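Local coordinates for protein transcriptional regulator, LacI family (Lactobacillus brevis, PDB 3JY6) that probably regulates transcription by binding DNA, its periplasmic-binding-protein-like part, the portion crystallised here, forming a two-chain assembly, at residues S22-K27 with Q234-M239. Residues are numbered along the deposited sequence; the frame is centred on the assembly and turned at random.
Sequences STELFK and QNPFLM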
# COMPACT_ATOMS: atom_id res chain seq x y z
N SER A 22 -4.15 -6.03 1.50
CA SER A 22 -5.24 -5.45 2.28
C SER A 22 -5.96 -4.31 1.59
O SER A 22 -7.19 -4.28 1.54
CB SER A 22 -4.71 -4.96 3.63
OG SER A 22 -4.38 -6.06 4.44
N THR A 23 -5.20 -3.37 1.06
CA THR A 23 -5.81 -2.24 0.39
C THR A 23 -6.58 -2.66 -0.84
O THR A 23 -7.61 -2.07 -1.13
CB THR A 23 -4.77 -1.17 0.03
OG1 THR A 23 -3.71 -1.77 -0.72
CG2 THR A 23 -4.23 -0.53 1.29
N GLU A 24 -6.09 -3.68 -1.55
CA GLU A 24 -6.78 -4.17 -2.74
C GLU A 24 -8.02 -4.91 -2.28
O GLU A 24 -9.08 -4.83 -2.89
CB GLU A 24 -5.92 -5.17 -3.56
CG GLU A 24 -5.01 -4.53 -4.58
CD GLU A 24 -5.79 -3.81 -5.65
OE1 GLU A 24 -6.48 -4.47 -6.45
OE2 GLU A 24 -5.75 -2.56 -5.69
N LEU A 25 -7.86 -5.68 -1.21
CA LEU A 25 -8.98 -6.43 -0.64
C LEU A 25 -10.10 -5.44 -0.43
O LEU A 25 -11.23 -5.65 -0.87
CB LEU A 25 -8.60 -7.05 0.71
CG LEU A 25 -9.60 -8.05 1.25
CD1 LEU A 25 -9.40 -9.35 0.51
CD2 LEU A 25 -9.39 -8.27 2.73
N PHE A 26 -9.78 -4.34 0.24
CA PHE A 26 -10.75 -3.29 0.51
C PHE A 26 -11.37 -2.70 -0.75
O PHE A 26 -12.57 -2.39 -0.77
CB PHE A 26 -10.13 -2.16 1.32
CG PHE A 26 -11.11 -1.11 1.75
CD1 PHE A 26 -12.11 -1.41 2.69
CD2 PHE A 26 -11.05 0.17 1.23
CE1 PHE A 26 -13.03 -0.44 3.12
CE2 PHE A 26 -11.97 1.16 1.64
CZ PHE A 26 -12.96 0.85 2.59
N LYS A 27 -10.56 -2.50 -1.79
CA LYS A 27 -11.09 -1.98 -3.04
C LYS A 27 -12.13 -2.94 -3.60
O LYS A 27 -13.14 -2.52 -4.16
CB LYS A 27 -9.96 -1.80 -4.06
CG LYS A 27 -9.17 -0.52 -3.89
CD LYS A 27 -8.11 -0.41 -4.98
CE LYS A 27 -7.21 0.77 -4.75
NZ LYS A 27 -7.96 2.05 -4.83
N GLN A 234 -2.78 -13.90 -5.37
CA GLN A 234 -3.97 -14.35 -4.65
C GLN A 234 -5.28 -13.73 -5.14
O GLN A 234 -6.34 -14.18 -4.74
CB GLN A 234 -3.84 -14.05 -3.16
CG GLN A 234 -3.21 -15.15 -2.36
CD GLN A 234 -3.05 -14.76 -0.91
OE1 GLN A 234 -2.12 -14.04 -0.53
NE2 GLN A 234 -3.99 -15.22 -0.08
N ASN A 235 -5.20 -12.71 -6.00
CA ASN A 235 -6.40 -12.04 -6.52
C ASN A 235 -7.13 -11.35 -5.35
O ASN A 235 -8.32 -11.56 -5.16
CB ASN A 235 -7.38 -13.06 -7.14
CG ASN A 235 -6.97 -13.53 -8.52
OD1 ASN A 235 -7.25 -14.67 -8.92
ND2 ASN A 235 -6.32 -12.65 -9.27
N PRO A 236 -6.43 -10.53 -4.56
CA PRO A 236 -7.06 -9.85 -3.42
C PRO A 236 -8.32 -9.05 -3.72
O PRO A 236 -9.25 -9.02 -2.90
CB PRO A 236 -5.92 -8.99 -2.86
CG PRO A 236 -5.05 -8.75 -4.06
CD PRO A 236 -5.03 -10.09 -4.73
N PHE A 237 -8.36 -8.39 -4.87
CA PHE A 237 -9.54 -7.61 -5.23
C PHE A 237 -10.72 -8.59 -5.33
O PHE A 237 -11.81 -8.32 -4.82
CB PHE A 237 -9.37 -6.91 -6.58
CG PHE A 237 -10.52 -6.01 -6.96
CD1 PHE A 237 -10.51 -4.65 -6.62
CD2 PHE A 237 -11.63 -6.52 -7.64
CE1 PHE A 237 -11.61 -3.80 -6.96
CE2 PHE A 237 -12.73 -5.69 -7.98
CZ PHE A 237 -12.71 -4.33 -7.64
N LEU A 238 -10.47 -9.72 -5.97
CA LEU A 238 -11.50 -10.74 -6.15
C LEU A 238 -11.91 -11.36 -4.83
O LEU A 238 -13.09 -11.63 -4.61
CB LEU A 238 -11.01 -11.82 -7.11
CG LEU A 238 -12.03 -12.90 -7.46
CD1 LEU A 238 -13.19 -12.28 -8.20
CD2 LEU A 238 -11.36 -13.97 -8.31
N MET A 239 -10.95 -11.60 -3.95
CA MET A 239 -11.26 -12.17 -2.64
C MET A 239 -12.11 -11.15 -1.86
O MET A 239 -13.08 -11.51 -1.19
CB MET A 239 -9.96 -12.49 -1.88
CG MET A 239 -9.14 -13.69 -2.42
SD MET A 239 -7.62 -14.02 -1.47
CE MET A 239 -8.24 -15.00 -0.14
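E24 opens the contact by laying its CB against the ring of P236, 3.7 Å from P236 CG, where the proline begins helix 236-251. E24 CG is anti to the carbonyl carbon, beside the backbone N, and a bend at chi2 turns CD so that the E24 side chain crosses that of F237 obliquely, with E24 OE1 3.8 Å from F237 CB. The carboxylate and phenyl planes are 30° apart. E24 OE2 also lies close to D18 of the second subunit, a pairing of like charges that may favour a raised pKa for one of the two acids.

One residue on, L25 brings its backbone into play: its CA-H points at P236 O in a C-H···O contact of 3.4 Å between L25 CA and P236 O, nearly straight at 163°. The same carbonyl oxygen is met by L25 CD1, and that methyl also packs on M239 CB at 4.0 Å. F21, one turn earlier on helix 20-34, touches both P236 and M239 and extends this apolar patch.

K27 meets the CD1-CE1 side of the F237 ring, whose CG is anti to the backbone N (chi1 -176°). K27 CB lies 3.9 Å from F237 CD1, while K27 O approaches F237 CE1 obliquely at 3.4 Å. The lysine chain then leads away, and NZ forms a salt bridge with D44 of the second subunit.

Helix 20-34, which follows the first strand, 9-14, of the six-stranded sheet, and helix 236-251, after the chain's return from the second lobe, are thus joined here by van der Waals packing and one CA-H···O contact, without a polar lock between the segments; the K27 charge is instead paired across the dimer, so one helix serves both fold and subunit contacts.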